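Local coordinates for protein vestitone reductase (Medicago sativa, PDB 2P4H) that catalyses the NADPH-dependent, stereospecific reduction of (3R)-vestitone, the penultimate step in making the phytoalexin medicarpin for plant defence, at residues 227-232 and 301-306; 223-228 and 249-254. All blocks are in the same frame, centred on the assembly; numbering follows the deposited sequence.

Contact 1 of 2, residues 227-232 and 301-306; sequences VDDVAR and FKYTIE
Asp229 reaches from the first turn of helix 227-239 to two successive backbone amides of segment 301-306, each carboxylate oxygen taking one. Lys302 N bonds to Asp229 OD1 at 2.8 Å, nearly straight. Tyr303 N bonds to Asp229 OD2 at 3.1 Å. Both amides come in on the syn side, slightly tilted out of the carboxylate plane. Asp229 OD2 also lies at the edge of the Phe301 ring, in its plane, 3.6 Å from Phe301 CD2.

In this reductase of the epimerase/dehydratase family, the contact ties the start of helix 227-239 to the connection leading into the C-terminal helix 305-319. Arg232 NH1 forms a salt bridge to Asp229 OD1, 2.8 Å, with weak hydrogen-bond geometry, and also bonds to Asp300 O. Lys302 CB lies over one face of the guanidinium, toward its rim. An alanine in place of Asp229 would probably leave the Lys302 and Tyr303 amides without these acceptors and Arg232 without its salt-bridge partner.

Asp228 CG is anti to the backbone N (chi1 -162°), which brings CG near Tyr303 OH. The carboxylate is turned 66° from the Tyr303 ring. Tyr303 OH donates to Asp228 OD2 at 2.5 Å, on the anti side and 31° out of the carboxylate plane. Lys302 CG lies over the centre of one Tyr303 face. A water donates to Asp228 OD2 and accepts from Lys302 NZ, while Asp228 OD1 is hydrogen-bonded to Trp16 NE1.

Contact 2 of 2, residues 223-228 and 249-254; sequences HMVHVD and CSPFIV
Val225 CG2 packs against Pro251 CD at 3.5 Å, the two side chains crossing at a slant. The same methyl lies 4.2 Å from Cys249 SG. CG2 is anti to the backbone N of Val225, while CG1 takes the position between N and the carbonyl carbon (chi1 66°). Cys249 O faces the branch point, 3.5 Å from Val225 CB. This carbonyl oxygen is buried here and has no partner in the model.

Further along, Met224 and Phe252 share one face of the sheet and meet through their CB atoms. Met224 SD touches Val254 CG2 at 3.8 Å, with the side chains at about a right angle. The Phe252 ring carries Pro251 CG over the centre of one face.

The backbone of Met224 and Phe252 forms an antiparallel hydrogen-bonded pair. Met224 N bonds to Phe252 O at 2.9 Å, and Phe252 N to Met224 O at 3.2 Å. His223 and Ile253 make the next, non-hydrogen-bonded pair, and their side chains lie on the other face. His223 CB also meets Ser250 OG, from the loop before strand 252-255, at 3.4 Å, and His223 ND1 bonds to Pro287 O.

At the other end of the strand His226 is the N-cap of helix 227-239. Its ND1 accepts from Asp228 N at 2.9 Å, in the ring plane, and its NE2 bonds to Asp311. Strand 219-226 lies between strands 252-255 and 189-191 in a mixed sheet, separate from the seven-stranded parallel Rossmann sheet. Helix 305-319 covers the Met224 and Phe252 face through Met308, with Ile305 against Phe252 and Phe309 against Met224.

In the fold
Contacts 1 and 2 share Val227 and Asp228, where strand 219-226 passes into helix 227-239, and their centres are 8 Å apart. They also touch directly. The Tyr303 ring stacks on His226, with Tyr303 CG 3.5 Å from His226 CD2. Phe301 CE2 packs on Pro251 CD at 3.5 Å, and Ile305 CG1 on Phe252 CD1 at 3.4 Å. Both contacts lie near the predicted NADP(+) site. The side chain of Asp228 is about 9 Å from that of Leu13, and that of Val225 about 8 Å from it. The His223 side chain is about 9 Å from that of Tyr160, an NADP(+)-binding residue by similarity.

Contact 1 of 2, residues 227-232 and 301-306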
# COMPACT_ATOMS: atom_id res chain seq x y z
N VAL A 227 -6.12 -4.22 4.49
CA VAL A 227 -6.33 -3.18 3.49
C VAL A 227 -7.31 -2.09 3.93
O VAL A 227 -7.12 -0.92 3.60
CB VAL A 227 -6.80 -3.79 2.14
CG1 VAL A 227 -8.20 -4.36 2.26
CG2 VAL A 227 -6.74 -2.73 1.04
N ASP A 228 -8.36 -2.45 4.67
CA ASP A 228 -9.30 -1.43 5.09
C ASP A 228 -8.71 -0.52 6.17
O ASP A 228 -9.12 0.63 6.31
CB ASP A 228 -10.63 -2.03 5.56
CG ASP A 228 -11.75 -1.01 5.57
OD1 ASP A 228 -11.93 -0.33 4.54
OD2 ASP A 228 -12.44 -0.87 6.61
N ASP A 229 -7.75 -1.03 6.94
CA ASP A 229 -7.12 -0.17 7.93
C ASP A 229 -6.22 0.82 7.17
O ASP A 229 -6.02 1.94 7.63
CB ASP A 229 -6.31 -0.96 8.96
CG ASP A 229 -7.14 -1.35 10.18
OD1 ASP A 229 -8.01 -0.54 10.58
OD2 ASP A 229 -6.92 -2.44 10.74
N VAL A 230 -5.70 0.41 6.02
CA VAL A 230 -4.87 1.33 5.24
C VAL A 230 -5.76 2.46 4.72
O VAL A 230 -5.37 3.62 4.74
CB VAL A 230 -4.19 0.63 4.04
CG1 VAL A 230 -3.43 1.65 3.21
CG2 VAL A 230 -3.23 -0.44 4.54
N ALA A 231 -6.96 2.11 4.26
CA ALA A 231 -7.89 3.12 3.77
C ALA A 231 -8.28 4.04 4.93
O ALA A 231 -8.33 5.26 4.79
CB ALA A 231 -9.14 2.46 3.17
N ARG A 232 -8.55 3.44 6.09
CA ARG A 232 -8.91 4.22 7.27
C ARG A 232 -7.77 5.17 7.67
O ARG A 232 -8.02 6.30 8.07
CB ARG A 232 -9.27 3.30 8.44
CG ARG A 232 -10.59 2.56 8.25
CD ARG A 232 -10.94 1.65 9.43
NE ARG A 232 -11.11 2.39 10.68
CZ ARG A 232 -10.18 2.52 11.62
NH1 ARG A 232 -9.00 1.94 11.48
NH2 ARG A 232 -10.43 3.25 12.70
N PHE A 301 -6.31 1.04 14.92
CA PHE A 301 -6.55 -0.03 13.96
C PHE A 301 -7.85 -0.73 14.32
O PHE A 301 -8.13 -1.00 15.49
CB PHE A 301 -5.39 -1.02 13.93
CG PHE A 301 -4.18 -0.50 13.22
CD1 PHE A 301 -3.26 0.31 13.88
CD2 PHE A 301 -3.99 -0.76 11.87
CE1 PHE A 301 -2.18 0.86 13.19
CE2 PHE A 301 -2.91 -0.22 11.17
CZ PHE A 301 -2.01 0.60 11.84
N LYS A 302 -8.64 -1.04 13.30
CA LYS A 302 -9.94 -1.68 13.47
C LYS A 302 -9.94 -3.20 13.34
O LYS A 302 -10.74 -3.88 13.99
CB LYS A 302 -10.92 -1.08 12.46
CG LYS A 302 -12.28 -1.75 12.40
CD LYS A 302 -13.18 -1.05 11.39
CE LYS A 302 -14.54 -1.73 11.28
NZ LYS A 302 -15.43 -1.04 10.31
N TYR A 303 -9.04 -3.74 12.53
CA TYR A 303 -9.01 -5.17 12.27
C TYR A 303 -7.91 -5.99 12.93
O TYR A 303 -6.81 -5.49 13.20
CB TYR A 303 -8.95 -5.39 10.76
CG TYR A 303 -10.08 -4.70 10.03
CD1 TYR A 303 -11.34 -5.29 9.93
CD2 TYR A 303 -9.91 -3.43 9.48
CE1 TYR A 303 -12.39 -4.65 9.30
CE2 TYR A 303 -10.96 -2.77 8.85
CZ TYR A 303 -12.20 -3.39 8.76
OH TYR A 303 -13.24 -2.75 8.12
N THR A 304 -8.22 -7.25 13.18
CA THR A 304 -7.29 -8.19 13.78
C THR A 304 -6.65 -9.02 12.68
O THR A 304 -7.09 -8.99 11.52
CB THR A 304 -8.01 -9.15 14.73
OG1 THR A 304 -8.93 -9.95 13.98
CG2 THR A 304 -8.76 -8.39 15.81
N ILE A 305 -5.63 -9.78 13.04
CA ILE A 305 -4.96 -10.66 12.09
C ILE A 305 -5.98 -11.67 11.56
O ILE A 305 -5.99 -11.98 10.37
CB ILE A 305 -3.79 -11.41 12.76
CG1 ILE A 305 -2.64 -10.43 13.05
CG2 ILE A 305 -3.30 -12.54 11.86
CD1 ILE A 305 -1.48 -11.05 13.83
N GLU A 306 -6.85 -12.16 12.43
CA GLU A 306 -7.87 -13.11 12.01
C GLU A 306 -8.82 -12.49 10.98
O GLU A 306 -9.18 -13.13 10.00
CB GLU A 306 -8.64 -13.64 13.22
CG GLU A 306 -7.79 -14.46 14.19
CD GLU A 306 -7.23 -13.65 15.35
OE1 GLU A 306 -6.73 -12.53 15.14
OE2 GLU A 306 -7.28 -14.16 16.49
O HOH W 1 -14.48 0.33 7.75

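Contact 2 of 2, residues 223-228 and 249-254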
# COMPACT_ATOMS: atom_id res chain seq x y z
N HIS A 223 5.44 -8.93 7.57
CA HIS A 223 4.89 -7.73 8.20
C HIS A 223 3.61 -7.55 7.38
O HIS A 223 3.61 -7.69 6.15
CB HIS A 223 5.83 -6.49 8.15
CG HIS A 223 6.71 -6.39 6.93
ND1 HIS A 223 8.04 -6.04 7.03
CD2 HIS A 223 6.43 -6.43 5.61
CE1 HIS A 223 8.55 -5.88 5.82
NE2 HIS A 223 7.59 -6.11 4.94
N MET A 224 2.49 -7.28 8.06
CA MET A 224 1.19 -7.20 7.38
C MET A 224 0.25 -6.12 7.92
O MET A 224 0.45 -5.61 9.03
CB MET A 224 0.48 -8.56 7.50
CG MET A 224 1.37 -9.77 7.22
SD MET A 224 0.51 -11.35 7.42
CE MET A 224 -0.44 -11.39 5.91
N VAL A 225 -0.78 -5.82 7.14
CA VAL A 225 -1.81 -4.84 7.51
C VAL A 225 -3.09 -5.16 6.74
O VAL A 225 -3.03 -5.68 5.63
CB VAL A 225 -1.37 -3.38 7.19
CG1 VAL A 225 -1.25 -3.17 5.69
CG2 VAL A 225 -2.36 -2.39 7.80
N HIS A 226 -4.23 -4.86 7.34
CA HIS A 226 -5.52 -5.09 6.69
C HIS A 226 -5.74 -3.92 5.73
O HIS A 226 -5.56 -2.76 6.10
CB HIS A 226 -6.64 -5.12 7.74
CG HIS A 226 -7.96 -5.59 7.21
ND1 HIS A 226 -8.65 -4.93 6.21
CD2 HIS A 226 -8.71 -6.67 7.54
CE1 HIS A 226 -9.77 -5.58 5.96
NE2 HIS A 226 -9.83 -6.64 6.75
N VAL A 227 -6.12 -4.22 4.49
CA VAL A 227 -6.33 -3.18 3.49
C VAL A 227 -7.31 -2.09 3.93
O VAL A 227 -7.12 -0.92 3.60
CB VAL A 227 -6.80 -3.79 2.14
CG1 VAL A 227 -8.20 -4.36 2.26
CG2 VAL A 227 -6.74 -2.73 1.04
N ASP A 228 -8.36 -2.45 4.67
CA ASP A 228 -9.30 -1.43 5.09
C ASP A 228 -8.71 -0.52 6.17
O ASP A 228 -9.12 0.63 6.31
CB ASP A 228 -10.63 -2.03 5.56
CG ASP A 228 -11.75 -1.01 5.57
OD1 ASP A 228 -11.93 -0.33 4.54
OD2 ASP A 228 -12.44 -0.87 6.61
N CYS A 249 2.71 1.74 8.71
CA CYS A 249 1.31 1.34 8.87
C CYS A 249 1.37 -0.18 8.74
O CYS A 249 0.92 -0.77 7.76
CB CYS A 249 0.46 1.96 7.78
SG CYS A 249 -1.31 1.71 8.01
N SER A 250 1.92 -0.81 9.78
CA SER A 250 2.18 -2.24 9.79
C SER A 250 1.96 -2.79 11.20
O SER A 250 2.91 -3.08 11.92
CB SER A 250 3.65 -2.41 9.37
OG SER A 250 4.05 -3.76 9.25
N PRO A 251 0.69 -2.98 11.59
CA PRO A 251 0.34 -3.49 12.92
C PRO A 251 0.66 -4.94 13.23
O PRO A 251 0.67 -5.34 14.40
CB PRO A 251 -1.15 -3.21 13.01
CG PRO A 251 -1.60 -3.48 11.61
CD PRO A 251 -0.53 -2.78 10.78
N PHE A 252 0.91 -5.74 12.20
CA PHE A 252 1.16 -7.16 12.41
C PHE A 252 2.53 -7.64 11.96
O PHE A 252 3.07 -7.18 10.95
CB PHE A 252 0.11 -8.01 11.68
CG PHE A 252 -1.31 -7.52 11.82
CD1 PHE A 252 -1.83 -7.16 13.06
CD2 PHE A 252 -2.14 -7.46 10.70
CE1 PHE A 252 -3.17 -6.76 13.18
CE2 PHE A 252 -3.47 -7.06 10.81
CZ PHE A 252 -3.99 -6.71 12.05
N ILE A 253 3.10 -8.58 12.71
CA ILE A 253 4.35 -9.22 12.35
C ILE A 253 4.00 -10.69 12.61
O ILE A 253 3.72 -11.10 13.74
CB ILE A 253 5.56 -8.69 13.17
CG1 ILE A 253 6.84 -9.35 12.65
CG2 ILE A 253 5.36 -8.91 14.66
CD1 ILE A 253 7.13 -9.04 11.18
N VAL A 254 4.00 -11.46 11.52
CA VAL A 254 3.55 -12.84 11.57
C VAL A 254 4.48 -13.94 11.08
O VAL A 254 4.69 -14.11 9.88
CB VAL A 254 2.23 -12.96 10.75
CG1 VAL A 254 1.58 -14.31 10.97
CG2 VAL A 254 1.29 -11.81 11.12